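Local atomic coordinates of hypothetical sugar ABC-transporter sugar binding protein (Arthrobacter globiformis, PDB entry 7BVT), a protein that probably serves as the extracellular solute-binding component of an ABC transporter, capturing cyclic alpha-maltosyl-1,6-maltose for uptake into the bacterium. Residues 187-191 with 385-389; 212-217 with 372-377. One frame throughout, in Å; residues are numbered along the deposited sequence.

Interaction 1. Residues 187-191 with 385-389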
loop_
_atom_site.group_PDB
_atom_site.type_symbol
_atom_site.label_atom_id
_atom_site.label_comp_id
_atom_site.label_asym_id
_atom_site.label_seq_id
_atom_site.Cartn_x
_atom_site.Cartn_y
_atom_site.Cartn_z
ATOM N N TYR A 187 -13.556 7.084 0.944
ATOM C CA TYR A 187 -12.716 7.867 0.018
ATOM C C TYR A 187 -13.439 7.872 -1.320
ATOM O O TYR A 187 -13.209 6.998 -2.148
ATOM C CB TYR A 187 -11.295 7.305 -0.011
ATOM C CG TYR A 187 -10.252 8.321 -0.376
ATOM C CD1 TYR A 187 -10.216 8.877 -1.654
ATOM C CD2 TYR A 187 -9.333 8.754 0.559
ATOM C CE1 TYR A 187 -9.283 9.835 -1.994
ATOM C CE2 TYR A 187 -8.379 9.706 0.226
ATOM C CZ TYR A 187 -8.365 10.244 -1.053
ATOM O OH TYR A 187 -7.453 11.204 -1.408
ATOM N N THR A 188 -14.365 8.825 -1.513
ATOM C CA THR A 188 -15.380 8.720 -2.576
ATOM C C THR A 188 -15.062 9.605 -3.783
ATOM O O THR A 188 -15.799 9.441 -4.737
ATOM C CB THR A 188 -16.772 9.097 -2.060
ATOM O OG1 THR A 188 -16.752 10.427 -1.544
ATOM C CG2 THR A 188 -17.279 8.203 -0.956
ATOM N N GLN A 189 -14.036 10.460 -3.739
ATOM C CA GLN A 189 -13.699 11.282 -4.930
ATOM C C GLN A 189 -12.388 10.830 -5.597
ATOM O O GLN A 189 -11.341 10.701 -4.918
ATOM C CB GLN A 189 -13.632 12.745 -4.532
ATOM C CG GLN A 189 -14.989 13.240 -4.062
ATOM C CD GLN A 189 -14.905 14.702 -3.707
ATOM O OE1 GLN A 189 -14.645 15.053 -2.563
ATOM N NE2 GLN A 189 -15.000 15.540 -4.727
ATOM N N ALA A 190 -12.466 10.624 -6.909
ATOM C CA ALA A 190 -11.328 10.158 -7.746
ATOM C C ALA A 190 -10.126 11.109 -7.607
ATOM O O ALA A 190 -9.008 10.626 -7.493
ATOM C CB ALA A 190 -11.799 9.989 -9.165
ATOM N N GLY A 191 -10.317 12.422 -7.614
ATOM C CA GLY A 191 -9.151 13.327 -7.664
ATOM C C GLY A 191 -8.302 13.103 -8.922
ATOM O O GLY A 191 -8.822 12.595 -9.941
ATOM N N ALA A 385 -11.994 4.570 -11.141
ATOM C CA ALA A 385 -12.447 5.464 -10.068
ATOM C C ALA A 385 -13.519 6.427 -10.606
ATOM O O ALA A 385 -14.517 6.665 -9.928
ATOM C CB ALA A 385 -11.269 6.209 -9.471
ATOM N N GLN A 386 -13.338 6.944 -11.829
ATOM C CA GLN A 386 -14.308 7.930 -12.369
ATOM C C GLN A 386 -15.666 7.269 -12.579
ATOM O O GLN A 386 -16.691 7.937 -12.405
ATOM C CB GLN A 386 -13.742 8.617 -13.612
ATOM C CG GLN A 386 -12.650 9.593 -13.206
ATOM C CD GLN A 386 -11.992 10.245 -14.394
ATOM O OE1 GLN A 386 -11.895 9.656 -15.478
ATOM N NE2 GLN A 386 -11.496 11.450 -14.151
ATOM N N GLU A 387 -15.708 6.013 -12.975
ATOM C CA GLU A 387 -16.993 5.355 -13.235
ATOM C C GLU A 387 -17.615 4.998 -11.898
ATOM O O GLU A 387 -18.835 5.142 -11.742
ATOM C CB GLU A 387 -16.860 4.150 -14.141
ATOM C CG GLU A 387 -16.460 4.505 -15.547
ATOM C CD GLU A 387 -17.497 5.260 -16.357
ATOM O OE1 GLU A 387 -18.584 5.552 -15.834
ATOM O OE2 GLU A 387 -17.231 5.505 -17.578
ATOM N N ILE A 388 -16.807 4.496 -10.971
ATOM C CA ILE A 388 -17.398 4.028 -9.691
ATOM C C ILE A 388 -17.952 5.253 -8.966
ATOM O O ILE A 388 -18.953 5.105 -8.291
ATOM C CB ILE A 388 -16.341 3.280 -8.852
ATOM C CG1 ILE A 388 -15.906 1.975 -9.534
ATOM C CG2 ILE A 388 -16.829 3.028 -7.435
ATOM C CD1 ILE A 388 -16.946 0.902 -9.647
ATOM N N GLU A 389 -17.282 6.388 -9.040
ATOM C CA GLU A 389 -17.686 7.600 -8.301
ATOM C C GLU A 389 -19.114 8.013 -8.702
ATOM O O GLU A 389 -19.830 8.577 -7.884
ATOM C CB GLU A 389 -16.695 8.722 -8.574
ATOM C CG GLU A 389 -17.102 9.986 -7.866
ATOM C CD GLU A 389 -16.072 11.083 -7.833
ATOM O OE1 GLU A 389 -15.016 10.894 -8.455
ATOM O OE2 GLU A 389 -16.289 12.097 -7.110
HETATM O O HOH W 1 -15.004 14.240 -7.550
#
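The first torsion of Glu389 (chi1 178°) turns CG to the far side from the backbone N, and the chain runs on extended through CD, a course that carries its carboxylate off helix 377-392 and across to the backbone of Gln189 and Ala190. There OE1 accepts the amide hydrogen of Ala190, with Ala190 N and Glu389 OE1 3.0 Å apart and the bond almost straight at 171°. The N-H arrives from above the carboxylate plane, tilted 51° out of it. Along the shaft of the same side chain, Glu389 CG rests 3.4 Å from Thr188 O. The CB of Gln189 sets off away from the helix, yet Gln189 CG passes 3.5 Å from Glu389 OE2. Tyr245 OH hydrogen-bonds to OE2, so both carboxylate oxygens have partners; a water that accepts from Gln189 NE2 also lies beside OE2, though at 2.5 Å from Glu389 OE2 that leg is unusually short and its details are doubtful. In this solute-binding protein fold, the contact fastens the loop between helices 165-179 and 195-207 onto the side of a late helix; the loop also carries Tyr187, which touches a bound glucose unit. One turn back along that helix the chemistry becomes apolar: Ala190 CB points at Ala385 CB, 3.8 Å away, and Gln386 CG borders the same Ala190 methyl at 4.1 Å. Both alanines are buried, and Ala385 also packs on Thr198 of helix 195-207. Thr188 OG1, for its part, accepts from the backbone N of Ala246.

Interaction 2. Residues 212-217 with 372-377; sequences FLTADN and PNTALY
Pro372 and Thr374 meet Phe212, Leu213 and Asn217 where two loops of the solute-binding fold pack together, one joining helices 195-207 and 225-239, the other leading from strand 368-369 into helix 377-392. Each loop contains a type I beta turn, Thr214 to Asn217 and Thr374 to Tyr377.

The apolar contacts centre on the proline ring. Leu213 CD1 reaches Pro372 CG at 3.7 Å, the two side chains crossing at about a right angle, and the same methyl lies near Thr374 CG2. Phe212 presents its ring edge to the proline, Phe212 CD2 lying 4.1 Å from Pro372 CG. With CG swung opposite the backbone N (chi1 -175°), the ring of Phe212 also extends to Tyr377, Phe212 CE2 lying 3.9 Å from Tyr377 CE1 at the edge of the tyrosine ring. Phe384 meets the Phe212 ring edge-to-face, and Tyr377 OH is hydrogen-bonded to Glu195 OE2, Glu195 being a residue of the glycan pocket.

Polar groups gather around Asn217. Its OD1 lies against Pro372 CB at 3.3 Å, whereas Asn217 ND2 approaches Asn373 OD1 to 2.9 Å with the two amide planes 81° apart; Asn373 ND2 is hydrogen-bonded to Phe125 O. Replacing Asn217 with alanine would probably open a gap beside Pro372 CB and deprive Asn373 OD1 of its close amide neighbour.

A capping bond orders the 372-377 side, and a water does the crossing. Thr374 OG1 accepts from Leu376 N in a capping bond whose N-H...OG1 angle is 162°, ahead of the helix. The water ties that threonine to the opposing turn, donating to Asn217 O over 2.7 Å and lying 2.9 Å from Thr374 OG1.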
loop_
_atom_site.group_PDB
_atom_site.type_symbol
_atom_site.label_atom_id
_atom_site.label_comp_id
_atom_site.label_asym_id
_atom_site.label_seq_id
_atom_site.Cartn_x
_atom_site.Cartn_y
_atom_site.Cartn_z
ATOM N N PHE A 212 -9.768 -7.836 -9.094
ATOM C CA PHE A 212 -9.748 -6.517 -9.768
ATOM C C PHE A 212 -9.517 -6.738 -11.263
ATOM O O PHE A 212 -10.430 -6.469 -12.047
ATOM C CB PHE A 212 -8.751 -5.557 -9.102
ATOM C CG PHE A 212 -8.795 -4.173 -9.671
ATOM C CD1 PHE A 212 -9.904 -3.380 -9.477
ATOM C CD2 PHE A 212 -7.756 -3.687 -10.445
ATOM C CE1 PHE A 212 -9.946 -2.108 -10.027
ATOM C CE2 PHE A 212 -7.806 -2.429 -11.000
ATOM C CZ PHE A 212 -8.897 -1.624 -10.781
ATOM N N LEU A 213 -8.317 -7.187 -11.634
ATOM C CA LEU A 213 -8.091 -7.649 -13.039
ATOM C C LEU A 213 -7.993 -9.165 -13.077
ATOM O O LEU A 213 -7.870 -9.866 -12.056
ATOM C CB LEU A 213 -6.817 -7.027 -13.610
ATOM C CG LEU A 213 -6.720 -5.499 -13.646
ATOM C CD1 LEU A 213 -5.509 -5.001 -14.407
ATOM C CD2 LEU A 213 -7.986 -4.831 -14.172
ATOM N N THR A 214 -8.059 -9.709 -14.292
ATOM C CA THR A 214 -7.800 -11.158 -14.505
ATOM C C THR A 214 -6.336 -11.443 -14.192
ATOM O O THR A 214 -5.536 -10.487 -14.092
ATOM C CB THR A 214 -8.143 -11.539 -15.950
ATOM O OG1 THR A 214 -7.351 -10.673 -16.751
ATOM C CG2 THR A 214 -9.624 -11.406 -16.230
ATOM N N ALA A 215 -5.980 -12.719 -14.068
ATOM C CA ALA A 215 -4.633 -13.150 -13.610
ATOM C C ALA A 215 -3.560 -12.661 -14.591
ATOM O O ALA A 215 -2.475 -12.307 -14.129
ATOM C CB ALA A 215 -4.568 -14.649 -13.419
ATOM N N ASP A 216 -3.889 -12.511 -15.879
ATOM C CA ASP A 216 -2.922 -11.964 -16.875
ATOM C C ASP A 216 -3.043 -10.441 -17.071
ATOM O O ASP A 216 -2.402 -9.906 -17.976
ATOM C CB ASP A 216 -3.060 -12.751 -18.187
ATOM C CG ASP A 216 -4.328 -12.483 -18.959
ATOM O OD1 ASP A 216 -5.135 -11.637 -18.506
ATOM O OD2 ASP A 216 -4.487 -13.106 -20.039
ATOM N N ASN A 217 -3.799 -9.721 -16.234
ATOM C CA ASN A 217 -3.982 -8.254 -16.330
ATOM C C ASN A 217 -4.562 -7.852 -17.691
ATOM O O ASN A 217 -4.416 -6.698 -18.059
ATOM C CB ASN A 217 -2.685 -7.498 -15.989
ATOM C CG ASN A 217 -2.232 -7.804 -14.569
ATOM O OD1 ASN A 217 -3.058 -8.143 -13.696
ATOM N ND2 ASN A 217 -0.917 -7.778 -14.361
ATOM N N PRO A 372 -2.456 -4.975 -9.355
ATOM C CA PRO A 372 -1.888 -5.653 -10.511
ATOM C C PRO A 372 -0.683 -4.907 -11.089
ATOM O O PRO A 372 -0.613 -3.678 -11.085
ATOM C CB PRO A 372 -3.011 -5.666 -11.523
ATOM C CG PRO A 372 -3.815 -4.446 -11.140
ATOM C CD PRO A 372 -3.774 -4.380 -9.619
ATOM N N ASN A 373 0.275 -5.706 -11.564
ATOM C CA ASN A 373 1.613 -5.217 -11.980
ATOM C C ASN A 373 1.621 -4.837 -13.469
ATOM O O ASN A 373 2.635 -5.012 -14.131
ATOM C CB ASN A 373 2.724 -6.183 -11.585
ATOM C CG ASN A 373 2.680 -7.480 -12.331
ATOM O OD1 ASN A 373 1.755 -7.711 -13.135
ATOM N ND2 ASN A 373 3.667 -8.322 -12.055
ATOM N N THR A 374 0.536 -4.271 -13.957
ATOM C CA THR A 374 0.477 -3.751 -15.354
ATOM C C THR A 374 0.999 -2.327 -15.374
ATOM O O THR A 374 0.682 -1.535 -14.511
ATOM C CB THR A 374 -0.932 -3.897 -15.931
ATOM O OG1 THR A 374 -0.921 -3.217 -17.193
ATOM C CG2 THR A 374 -2.043 -3.371 -15.046
ATOM N N ALA A 375 1.762 -1.979 -16.434
ATOM C CA ALA A 375 2.233 -0.617 -16.701
ATOM C C ALA A 375 1.091 0.360 -17.033
ATOM O O ALA A 375 1.293 1.580 -16.828
ATOM C CB ALA A 375 3.234 -0.699 -17.826
ATOM N N LEU A 376 -0.088 -0.154 -17.341
ATOM C CA LEU A 376 -1.295 0.689 -17.582
ATOM C C LEU A 376 -2.053 0.899 -16.267
ATOM O O LEU A 376 -3.091 1.553 -16.286
ATOM C CB LEU A 376 -2.149 -0.032 -18.615
ATOM C CG LEU A 376 -1.531 -0.056 -20.021
ATOM C CD1 LEU A 376 -2.190 -1.092 -20.917
ATOM C CD2 LEU A 376 -1.603 1.321 -20.607
ATOM N N TYR A 377 -1.532 0.437 -15.136
ATOM C CA TYR A 377 -2.359 0.508 -13.892
ATOM C C TYR A 377 -2.825 1.934 -13.595
ATOM O O TYR A 377 -3.995 2.141 -13.252
ATOM C CB TYR A 377 -1.606 -0.089 -12.686
ATOM C CG TYR A 377 -2.448 0.013 -11.443
ATOM C CD1 TYR A 377 -3.572 -0.782 -11.305
ATOM C CD2 TYR A 377 -2.216 0.980 -10.499
ATOM C CE1 TYR A 377 -4.401 -0.666 -10.192
ATOM C CE2 TYR A 377 -3.014 1.094 -9.362
ATOM C CZ TYR A 377 -4.125 0.289 -9.231
ATOM O OH TYR A 377 -4.941 0.476 -8.129
HETATM O O HOH W 2 -2.224 -5.247 -18.851
#

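Overall arrangement
Both interactions involve the elements around helix 377-392: interaction 1 touches its flank, whereas interaction 2 holds the loop that leads into it. Each also draws on a loop next to helix 195-207, before it in interaction 1 and after it in interaction 2, which is nested within the chain segment closed by interaction 1. Both are partly buried, but exposed Gln189 and Gln386 border the buried alanine pair of interaction 1, whereas no touching residue of interaction 2 is exposed. Together they exemplify two general ways of fixing a loop: a side-chain carboxylate serving a backbone amide, and side chains packed loop against loop, with neutral polar groups alongside.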